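Local coordinates for alcohol dehydrogenase, zinc-containing (Streptococcus pneumoniae serotype 2, PDB 5YLN), which probably oxidises alcohols to aldehydes or ketones with NAD+ as a zinc-dependent dehydrogenase, and is captured here without its coenzyme, at residues A[32-41]-A[123-133]; A[156-165]-A[183-194]. One frame throughout, in Å; residues are numbered along the deposited sequence.

Contact 1 (A[32-41]-A[123-133])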
loop_
_atom_site.group_PDB
_atom_site.type_symbol
_atom_site.label_atom_id
_atom_site.label_comp_id
_atom_site.label_asym_id
_atom_site.label_seq_id
_atom_site.Cartn_x
_atom_site.Cartn_y
_atom_site.Cartn_z
ATOM N N ALA A 32 6.519 -22.124 -28.448
ATOM C CA ALA A 32 5.782 -22.056 -29.739
ATOM C C ALA A 32 6.045 -20.836 -30.704
ATOM O O ALA A 32 6.553 -19.775 -30.307
ATOM C CB ALA A 32 4.291 -22.131 -29.462
ATOM N N ILE A 33 5.669 -21.015 -31.977
ATOM C CA ILE A 33 5.616 -19.940 -32.969
ATOM C C ILE A 33 4.154 -19.683 -33.305
ATOM O O ILE A 33 3.421 -20.608 -33.685
ATOM C CB ILE A 33 6.398 -20.276 -34.252
ATOM C CG1 ILE A 33 7.892 -20.515 -33.982
ATOM C CG2 ILE A 33 6.181 -19.185 -35.322
ATOM C CD1 ILE A 33 8.588 -19.437 -33.149
ATOM N N VAL A 34 3.737 -18.427 -33.187
ATOM C CA VAL A 34 2.358 -18.013 -33.408
ATOM C C VAL A 34 2.306 -17.069 -34.601
ATOM O O VAL A 34 3.151 -16.177 -34.738
ATOM C CB VAL A 34 1.772 -17.352 -32.138
ATOM C CG1 VAL A 34 0.359 -16.868 -32.379
ATOM C CG2 VAL A 34 1.799 -18.337 -30.972
ATOM N N ARG A 35 1.322 -17.279 -35.471
ATOM C CA ARG A 35 1.027 -16.342 -36.550
ATOM C C ARG A 35 0.054 -15.289 -36.034
ATOM O O ARG A 35 -1.074 -15.623 -35.649
ATOM C CB ARG A 35 0.435 -17.060 -37.761
ATOM C CG ARG A 35 -0.148 -16.088 -38.783
ATOM C CD ARG A 35 -0.394 -16.731 -40.155
ATOM N NE ARG A 35 -1.240 -17.923 -40.087
ATOM C CZ ARG A 35 -2.567 -17.895 -39.981
ATOM N NH1 ARG A 35 -3.209 -16.733 -39.898
ATOM N NH2 ARG A 35 -3.259 -19.032 -39.945
ATOM N N ILE A 36 0.486 -14.023 -36.016
ATOM C CA ILE A 36 -0.374 -12.964 -35.500
ATOM C C ILE A 36 -1.550 -12.762 -36.447
ATOM O O ILE A 36 -1.375 -12.629 -37.666
ATOM C CB ILE A 36 0.405 -11.652 -35.302
ATOM C CG1 ILE A 36 1.549 -11.807 -34.297
ATOM C CG2 ILE A 36 -0.528 -10.550 -34.847
ATOM C CD1 ILE A 36 1.111 -12.240 -32.921
ATOM N N VAL A 37 -2.757 -12.757 -35.888
ATOM C CA VAL A 37 -3.976 -12.416 -36.623
ATOM C C VAL A 37 -4.341 -10.948 -36.433
ATOM O O VAL A 37 -4.601 -10.245 -37.406
ATOM C CB VAL A 37 -5.139 -13.344 -36.197
ATOM C CG1 VAL A 37 -6.467 -12.849 -36.749
ATOM C CG2 VAL A 37 -4.872 -14.778 -36.648
ATOM N N LYS A 38 -4.354 -10.470 -35.183
ATOM C CA LYS A 38 -4.709 -9.093 -34.873
ATOM C C LYS A 38 -3.896 -8.606 -33.684
ATOM O O LYS A 38 -3.570 -9.375 -32.784
ATOM C CB LYS A 38 -6.202 -8.937 -34.568
ATOM C CG LYS A 38 -7.079 -8.827 -35.795
ATOM C CD LYS A 38 -8.551 -8.980 -35.431
ATOM C CE LYS A 38 -9.383 -9.115 -36.708
ATOM N NZ LYS A 38 -10.830 -9.003 -36.451
ATOM N N THR A 39 -3.561 -7.323 -33.695
ATOM C CA THR A 39 -2.750 -6.744 -32.636
ATOM C C THR A 39 -3.246 -5.323 -32.389
ATOM O O THR A 39 -4.234 -4.876 -32.986
ATOM C CB THR A 39 -1.255 -6.795 -33.002
ATOM O OG1 THR A 39 -0.464 -6.477 -31.858
ATOM C CG2 THR A 39 -0.903 -5.802 -34.161
ATOM N N THR A 40 -2.566 -4.617 -31.487
ATOM C CA THR A 40 -2.874 -3.223 -31.173
ATOM C C THR A 40 -1.585 -2.504 -30.722
ATOM O O THR A 40 -0.491 -3.076 -30.718
ATOM C CB THR A 40 -4.001 -3.173 -30.122
ATOM O OG1 THR A 40 -4.429 -1.825 -29.880
ATOM C CG2 THR A 40 -3.551 -3.769 -28.819
ATOM N N ILE A 41 -1.725 -1.233 -30.346
ATOM C CA ILE A 41 -0.642 -0.408 -29.818
ATOM C C ILE A 41 -0.986 -0.027 -28.382
ATOM O O ILE A 41 -2.140 0.287 -28.067
ATOM C CB ILE A 41 -0.423 0.875 -30.652
ATOM C CG1 ILE A 41 -0.431 0.592 -32.160
ATOM C CG2 ILE A 41 0.879 1.551 -30.269
ATOM C CD1 ILE A 41 -0.600 1.843 -32.980
ATOM N N MET A 123 4.843 -8.226 -30.846
ATOM C CA MET A 123 3.710 -8.785 -31.587
ATOM C C MET A 123 3.318 -7.989 -32.816
ATOM O O MET A 123 2.455 -8.452 -33.569
ATOM C CB MET A 123 2.500 -8.968 -30.663
ATOM C CG MET A 123 2.843 -9.623 -29.327
ATOM S SD MET A 123 1.369 -10.341 -28.580
ATOM C CE MET A 123 1.983 -10.746 -26.959
ATOM N N GLN A 124 3.959 -6.844 -33.074
ATOM C CA GLN A 124 3.673 -6.059 -34.279
ATOM C C GLN A 124 4.522 -6.576 -35.439
ATOM O O GLN A 124 5.467 -5.930 -35.910
ATOM C CB GLN A 124 3.909 -4.576 -34.026
ATOM C CG GLN A 124 2.779 -4.004 -33.204
ATOM C CD GLN A 124 3.126 -2.722 -32.493
ATOM O OE1 GLN A 124 4.096 -2.076 -32.829
ATOM N NE2 GLN A 124 2.325 -2.350 -31.499
ATOM N N ALA A 125 4.153 -7.785 -35.873
ATOM C CA ALA A 125 4.841 -8.547 -36.905
ATOM C C ALA A 125 3.914 -9.668 -37.348
ATOM O O ALA A 125 2.850 -9.885 -36.761
ATOM C CB ALA A 125 6.161 -9.121 -36.392
ATOM N N GLU A 126 4.365 -10.420 -38.360
ATOM C CA GLU A 126 3.550 -11.508 -38.895
ATOM C C GLU A 126 3.552 -12.728 -37.981
ATOM O O GLU A 126 2.512 -13.377 -37.804
ATOM C CB GLU A 126 4.042 -11.927 -40.276
ATOM C CG GLU A 126 3.802 -10.926 -41.387
ATOM C CD GLU A 126 4.375 -11.416 -42.725
ATOM O OE1 GLU A 126 3.895 -12.456 -43.221
ATOM O OE2 GLU A 126 5.319 -10.782 -43.254
ATOM N N TYR A 127 4.720 -13.088 -37.448
ATOM C CA TYR A 127 4.881 -14.259 -36.602
ATOM C C TYR A 127 5.597 -13.850 -35.327
ATOM O O TYR A 127 6.353 -12.872 -35.299
ATOM C CB TYR A 127 5.661 -15.391 -37.305
ATOM C CG TYR A 127 5.018 -15.888 -38.588
ATOM C CD1 TYR A 127 5.312 -15.296 -39.824
ATOM C CD2 TYR A 127 4.118 -16.941 -38.569
ATOM C CE1 TYR A 127 4.714 -15.760 -40.997
ATOM C CE2 TYR A 127 3.516 -17.410 -39.741
ATOM C CZ TYR A 127 3.810 -16.820 -40.939
ATOM O OH TYR A 127 3.185 -17.310 -42.063
ATOM N N LEU A 128 5.369 -14.631 -34.276
ATOM C CA LEU A 128 5.869 -14.337 -32.944
ATOM C C LEU A 128 6.409 -15.614 -32.315
ATOM O O LEU A 128 5.713 -16.629 -32.281
ATOM C CB LEU A 128 4.748 -13.745 -32.081
ATOM C CG LEU A 128 4.995 -13.620 -30.576
ATOM C CD1 LEU A 128 5.996 -12.500 -30.306
ATOM C CD2 LEU A 128 3.678 -13.377 -29.850
ATOM N N ARG A 129 7.636 -15.565 -31.805
ATOM C CA ARG A 129 8.101 -16.619 -30.921
ATOM C C ARG A 129 7.526 -16.373 -29.532
ATOM O O ARG A 129 7.685 -15.283 -28.967
ATOM C CB ARG A 129 9.627 -16.677 -30.861
ATOM C CG ARG A 129 10.094 -17.458 -29.642
ATOM C CD ARG A 129 11.588 -17.652 -29.574
ATOM N NE ARG A 129 11.901 -18.431 -28.376
ATOM C CZ ARG A 129 12.388 -17.915 -27.252
ATOM N NH1 ARG A 129 12.649 -16.610 -27.175
ATOM N NH2 ARG A 129 12.607 -18.702 -26.201
ATOM N N VAL A 130 6.847 -17.374 -28.986
ATOM C CA VAL A 130 6.220 -17.265 -27.674
ATOM C C VAL A 130 6.954 -18.195 -26.710
ATOM O O VAL A 130 6.794 -19.420 -26.796
ATOM C CB VAL A 130 4.734 -17.617 -27.747
ATOM C CG1 VAL A 130 4.104 -17.513 -26.371
ATOM C CG2 VAL A 130 4.056 -16.734 -28.756
ATOM N N PRO A 131 7.749 -17.675 -25.770
ATOM C CA PRO A 131 8.330 -18.547 -24.734
ATOM C C PRO A 131 7.249 -19.058 -23.792
ATOM O O PRO A 131 6.222 -18.409 -23.599
ATOM C CB PRO A 131 9.313 -17.633 -23.990
ATOM C CG PRO A 131 9.360 -16.328 -24.782
ATOM C CD PRO A 131 8.052 -16.256 -25.529
ATOM N N HIS A 132 7.485 -20.250 -23.231
ATOM C CA HIS A 132 6.586 -20.874 -22.250
ATOM C C HIS A 132 5.140 -20.877 -22.724
ATOM O O HIS A 132 4.237 -20.377 -22.045
ATOM C CB HIS A 132 6.697 -20.181 -20.901
ATOM C CG HIS A 132 8.088 -20.159 -20.357
ATOM N ND1 HIS A 132 8.814 -21.308 -20.131
ATOM C CD2 HIS A 132 8.896 -19.127 -20.013
ATOM C CE1 HIS A 132 10.010 -20.985 -19.670
ATOM N NE2 HIS A 132 10.082 -19.668 -19.584
ATOM N N ALA A 133 4.924 -21.458 -23.909
ATOM C CA ALA A 133 3.628 -21.352 -24.576
ATOM C C ALA A 133 2.502 -21.913 -23.719
ATOM O O ALA A 133 1.392 -21.370 -23.714
ATOM C CB ALA A 133 3.670 -22.067 -25.925
#
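The side-chain amide of Q124 takes over from the backbone where the two segments part: its NE2 donates to the carbonyl O of T40 at 3.0 Å, with the acceptor close to the amide plane. Q124, at the centre of an inverse gamma turn, needs a long polar side chain here; with CG anti to the carbonyl carbon (chi1 -75°) and the chain extended beyond it, the amide spans the gap, while OE1 is held by Y333. The parting follows a classic beta bulge at V37 and K38, both opposite I67 of strand 66-72.

Before the bulge, strands 33-39 and 127-129 run antiparallel in the GroES-like domain, the fold that carries the catalytic zinc in this family. V34 and L128 form the hydrogen-bonded pair, V34 N reaching L128 O at 2.8 Å and L128 N reaching V34 O at 2.7 Å. I36 N continues the series to E126 O, with the donor tilted 32° from the carbonyl plane.

Branched aliphatic residues fill the face of V34 and L128: V34 CG2 meets V130 CG2 at 3.5 Å, and I36 lays CD1 against CB of L128 (4.0 Å) and CB of M123. On the other face, R35 passes its CB and CD along the Y127 ring, CB lying 3.7 Å from CE2, with guanidinium and ring nearly perpendicular (87°). This amphipathic pair suits a partly exposed place, the R35 guanidinium going on to a salt bridge with E71. I33 extends CD1 to R129 CB, 3.7 Å away.

Contact 2 (A[156-165]-A[183-194])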
loop_
_atom_site.group_PDB
_atom_site.type_symbol
_atom_site.label_atom_id
_atom_site.label_comp_id
_atom_site.label_asym_id
_atom_site.label_seq_id
_atom_site.Cartn_x
_atom_site.Cartn_y
_atom_site.Cartn_z
ATOM N N LEU A 156 -6.927 -4.626 -20.170
ATOM C CA LEU A 156 -8.039 -5.195 -19.386
ATOM C C LEU A 156 -7.501 -5.839 -18.110
ATOM O O LEU A 156 -7.895 -5.405 -17.032
ATOM C CB LEU A 156 -8.882 -6.213 -20.181
ATOM C CG LEU A 156 -10.172 -5.739 -20.861
ATOM C CD1 LEU A 156 -10.951 -6.933 -21.390
ATOM C CD2 LEU A 156 -11.046 -4.884 -19.940
ATOM N N PRO A 157 -6.588 -6.823 -18.209
ATOM C CA PRO A 157 -5.986 -7.331 -16.971
ATOM C C PRO A 157 -5.185 -6.275 -16.239
ATOM O O PRO A 157 -5.064 -6.358 -15.004
ATOM C CB PRO A 157 -5.120 -8.504 -17.446
ATOM C CG PRO A 157 -4.866 -8.277 -18.895
ATOM C CD PRO A 157 -6.031 -7.499 -19.402
ATOM N N THR A 158 -4.646 -5.275 -16.953
ATOM C CA THR A 158 -3.923 -4.196 -16.278
ATOM C C THR A 158 -4.871 -3.381 -15.406
ATOM O O THR A 158 -4.669 -3.259 -14.192
ATOM C CB THR A 158 -3.186 -3.296 -17.296
ATOM O OG1 THR A 158 -2.139 -4.042 -17.929
ATOM C CG2 THR A 158 -2.515 -2.100 -16.575
ATOM N N GLY A 159 -5.938 -2.854 -16.005
ATOM C CA GLY A 159 -6.952 -2.144 -15.227
ATOM C C GLY A 159 -7.530 -2.980 -14.082
ATOM O O GLY A 159 -7.775 -2.465 -12.987
ATOM N N TYR A 160 -7.777 -4.277 -14.323
ATOM C CA TYR A 160 -8.440 -5.109 -13.315
ATOM C C TYR A 160 -7.492 -5.446 -12.169
ATOM O O TYR A 160 -7.780 -5.140 -11.012
ATOM C CB TYR A 160 -9.001 -6.385 -13.954
ATOM C CG TYR A 160 -9.846 -7.260 -13.023
ATOM C CD1 TYR A 160 -10.946 -6.739 -12.326
ATOM C CD2 TYR A 160 -9.557 -8.612 -12.860
ATOM C CE1 TYR A 160 -11.716 -7.539 -11.477
ATOM C CE2 TYR A 160 -10.321 -9.422 -12.021
ATOM C CZ TYR A 160 -11.399 -8.880 -11.337
ATOM O OH TYR A 160 -12.141 -9.679 -10.505
ATOM N N GLU A 161 -6.345 -6.061 -12.474
ATOM C CA GLU A 161 -5.420 -6.494 -11.422
ATOM C C GLU A 161 -4.773 -5.303 -10.720
ATOM O O GLU A 161 -4.698 -5.270 -9.485
ATOM C CB GLU A 161 -4.340 -7.406 -12.007
ATOM C CG GLU A 161 -4.888 -8.711 -12.572
ATOM C CD GLU A 161 -3.858 -9.522 -13.365
ATOM O OE1 GLU A 161 -2.644 -9.255 -13.261
ATOM O OE2 GLU A 161 -4.288 -10.441 -14.095
ATOM N N ILE A 162 -4.321 -4.305 -11.488
ATOM C CA ILE A 162 -3.517 -3.230 -10.920
ATOM C C ILE A 162 -4.351 -2.026 -10.479
ATOM O O ILE A 162 -3.979 -1.340 -9.523
ATOM C CB ILE A 162 -2.417 -2.792 -11.914
ATOM C CG1 ILE A 162 -1.668 -4.022 -12.448
ATOM C CG2 ILE A 162 -1.497 -1.747 -11.276
ATOM C CD1 ILE A 162 -1.142 -4.984 -11.355
ATOM N N GLY A 163 -5.478 -1.757 -11.118
ATOM C CA GLY A 163 -6.343 -0.676 -10.689
ATOM C C GLY A 163 -7.500 -1.068 -9.778
ATOM O O GLY A 163 -7.868 -0.325 -8.871
ATOM N N VAL A 164 -8.118 -2.235 -10.026
ATOM C CA VAL A 164 -9.380 -2.585 -9.381
ATOM C C VAL A 164 -9.149 -3.502 -8.171
ATOM O O VAL A 164 -9.622 -3.236 -7.058
ATOM C CB VAL A 164 -10.373 -3.207 -10.385
ATOM C CG1 VAL A 164 -11.631 -3.795 -9.663
ATOM C CG2 VAL A 164 -10.777 -2.151 -11.410
ATOM N N LEU A 165 -8.366 -4.565 -8.367
ATOM C CA LEU A 165 -8.091 -5.515 -7.282
ATOM C C LEU A 165 -7.134 -4.932 -6.236
ATOM O O LEU A 165 -7.379 -5.028 -5.027
ATOM C CB LEU A 165 -7.542 -6.834 -7.861
ATOM C CG LEU A 165 -8.612 -7.660 -8.603
ATOM C CD1 LEU A 165 -8.036 -8.935 -9.223
ATOM C CD2 LEU A 165 -9.749 -8.000 -7.645
ATOM N N VAL A 183 -6.157 3.124 -20.476
ATOM C CA VAL A 183 -6.049 2.319 -19.252
ATOM C C VAL A 183 -7.086 2.766 -18.226
ATOM O O VAL A 183 -7.657 1.945 -17.494
ATOM C CB VAL A 183 -4.625 2.380 -18.673
ATOM C CG1 VAL A 183 -4.549 1.590 -17.348
ATOM C CG2 VAL A 183 -3.611 1.837 -19.686
ATOM N N GLY A 184 -7.374 4.067 -18.182
ATOM C CA GLY A 184 -8.411 4.544 -17.286
ATOM C C GLY A 184 -9.781 3.994 -17.637
ATOM O O GLY A 184 -10.546 3.599 -16.750
ATOM N N LEU A 185 -10.111 3.964 -18.933
ATOM C CA LEU A 185 -11.387 3.398 -19.366
ATOM C C LEU A 185 -11.446 1.900 -19.096
ATOM O O LEU A 185 -12.496 1.376 -18.703
ATOM C CB LEU A 185 -11.622 3.693 -20.846
ATOM C CG LEU A 185 -11.879 5.179 -21.105
ATOM C CD1 LEU A 185 -11.848 5.563 -22.613
ATOM C CD2 LEU A 185 -13.210 5.581 -20.429
ATOM N N ALA A 186 -10.325 1.198 -19.290
ATOM C CA ALA A 186 -10.286 -0.231 -19.006
ATOM C C ALA A 186 -10.550 -0.511 -17.528
ATOM O O ALA A 186 -11.277 -1.453 -17.182
ATOM C CB ALA A 186 -8.936 -0.804 -19.434
ATOM N N ALA A 187 -9.964 0.299 -16.645
ATOM C CA ALA A 187 -10.251 0.193 -15.216
ATOM C C ALA A 187 -11.711 0.520 -14.914
ATOM O O ALA A 187 -12.320 -0.081 -14.019
ATOM C CB ALA A 187 -9.331 1.131 -14.439
ATOM N N LEU A 188 -12.265 1.507 -15.622
ATOM C CA LEU A 188 -13.664 1.868 -15.455
ATOM C C LEU A 188 -14.582 0.688 -15.771
ATOM O O LEU A 188 -15.542 0.422 -15.037
ATOM C CB LEU A 188 -13.987 3.056 -16.353
ATOM C CG LEU A 188 -15.445 3.508 -16.435
ATOM C CD1 LEU A 188 -15.989 3.931 -15.059
ATOM C CD2 LEU A 188 -15.569 4.658 -17.444
ATOM N N LEU A 189 -14.297 -0.038 -16.858
ATOM C CA LEU A 189 -15.150 -1.164 -17.231
ATOM C C LEU A 189 -15.089 -2.274 -16.187
ATOM O O LEU A 189 -16.118 -2.836 -15.804
ATOM C CB LEU A 189 -14.752 -1.714 -18.600
ATOM C CG LEU A 189 -15.023 -0.761 -19.768
ATOM C CD1 LEU A 189 -14.467 -1.344 -21.038
ATOM C CD2 LEU A 189 -16.505 -0.485 -19.906
ATOM N N THR A 190 -13.887 -2.633 -15.749
ATOM C CA THR A 190 -13.772 -3.751 -14.826
ATOM C C THR A 190 -14.127 -3.374 -13.394
ATOM O O THR A 190 -14.486 -4.264 -12.617
ATOM C CB THR A 190 -12.364 -4.353 -14.885
ATOM O OG1 THR A 190 -11.389 -3.376 -14.488
ATOM C CG2 THR A 190 -12.057 -4.833 -16.300
ATOM N N ALA A 191 -14.046 -2.087 -13.024
ATOM C CA ALA A 191 -14.497 -1.687 -11.694
ATOM C C ALA A 191 -15.982 -1.934 -11.523
ATOM O O ALA A 191 -16.463 -2.059 -10.393
ATOM C CB ALA A 191 -14.208 -0.208 -11.411
ATOM N N GLN A 192 -16.737 -1.926 -12.622
ATOM C CA GLN A 192 -18.171 -2.152 -12.523
ATOM C C GLN A 192 -18.523 -3.599 -12.201
ATOM O O GLN A 192 -19.666 -3.865 -11.830
ATOM C CB GLN A 192 -18.850 -1.696 -13.811
ATOM C CG GLN A 192 -18.835 -0.197 -13.957
ATOM C CD GLN A 192 -19.184 0.299 -15.365
ATOM O OE1 GLN A 192 -20.351 0.369 -15.733
ATOM N NE2 GLN A 192 -18.171 0.671 -16.135
ATOM N N PHE A 193 -17.582 -4.538 -12.330
ATOM C CA PHE A 193 -17.817 -5.886 -11.809
ATOM C C PHE A 193 -18.142 -5.870 -10.319
ATOM O O PHE A 193 -18.786 -6.801 -9.832
ATOM C CB PHE A 193 -16.592 -6.785 -12.011
ATOM C CG PHE A 193 -16.334 -7.198 -13.444
ATOM C CD1 PHE A 193 -17.380 -7.431 -14.320
ATOM C CD2 PHE A 193 -15.030 -7.388 -13.897
ATOM C CE1 PHE A 193 -17.129 -7.825 -15.628
ATOM C CE2 PHE A 193 -14.778 -7.775 -15.200
ATOM C CZ PHE A 193 -15.829 -7.997 -16.065
ATOM N N TYR A 194 -17.704 -4.840 -9.582
ATOM C CA TYR A 194 -17.896 -4.765 -8.138
ATOM C C TYR A 194 -18.920 -3.722 -7.706
ATOM O O TYR A 194 -18.988 -3.407 -6.518
ATOM C CB TYR A 194 -16.557 -4.502 -7.441
ATOM C CG TYR A 194 -15.644 -5.698 -7.512
ATOM C CD1 TYR A 194 -15.822 -6.766 -6.658
ATOM C CD2 TYR A 194 -14.635 -5.782 -8.459
ATOM C CE1 TYR A 194 -15.012 -7.863 -6.721
ATOM C CE2 TYR A 194 -13.822 -6.890 -8.532
ATOM C CZ TYR A 194 -14.012 -7.925 -7.656
ATOM O OH TYR A 194 -13.202 -9.036 -7.709
#
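L156 sets CD2 against the CG2 methyl of T190, 3.8 Å away. Helix 157-165 here packs across helix 182-191, the helix that follows the first strand, 174-178, of the Rossmann-type coenzyme domain; the short segments cross at -75°, with axes only 7.7 Å apart. T158 adds a methyl contact to V183 at the zinc-facing end, and its OG1 is hydrogen-bonded to a Tris molecule probably left from crystallisation.

The close approach depends on G159, whose CA lies 4.0 Å from A187 CA: with no side chain, it lets the backbone of A186 and A187 come close, and the small A187 suits the opposing surface. One residue on, Y160 has CG anti to its own backbone nitrogen (chi1 -174°), which carries the ring along T190, CD1 to CB, and on to the aromatic pair F193 and Y194. V164, directed at the partner helix, splits its branches: CG2 fits against T190 OG1, A191 N and A191 CB, while CG1 reaches Y194 CD2 at 3.8 Å. A compact branched residue suits this tight place. L165 then brings CD2 to Y194 OH and lays CD1 over one face of the Y160 ring, toward the rim.

The two tyrosines cross at about a right angle, each presenting an edge to the other, with Y160 CE1 3.7 Å from Y194 CE2, and Y194 OH donates a hydrogen bond to Y160 OH at 3.1 Å.

Contact 1 is almost wholly buried, contact 2 only partly, although contact 2 lies nearer the centre of the chain. They share no secondary-structure element, and their centres are 25 Å apart. In the strand pair of 32-41 and 123-133, main-chain hydrogen bonds do most of the holding and aliphatic branches fill one face; in the helix pair of 156-165 and 183-194, each backbone is largely satisfied within its own helix, leaving glycine, small residues, V164 and aromatic rings to make the join. Both border the zinc site of C42 and H64: M123 lies near H64 and I41 near C42 in contact 1, V183 near C42 and T158 near the zinc in contact 2.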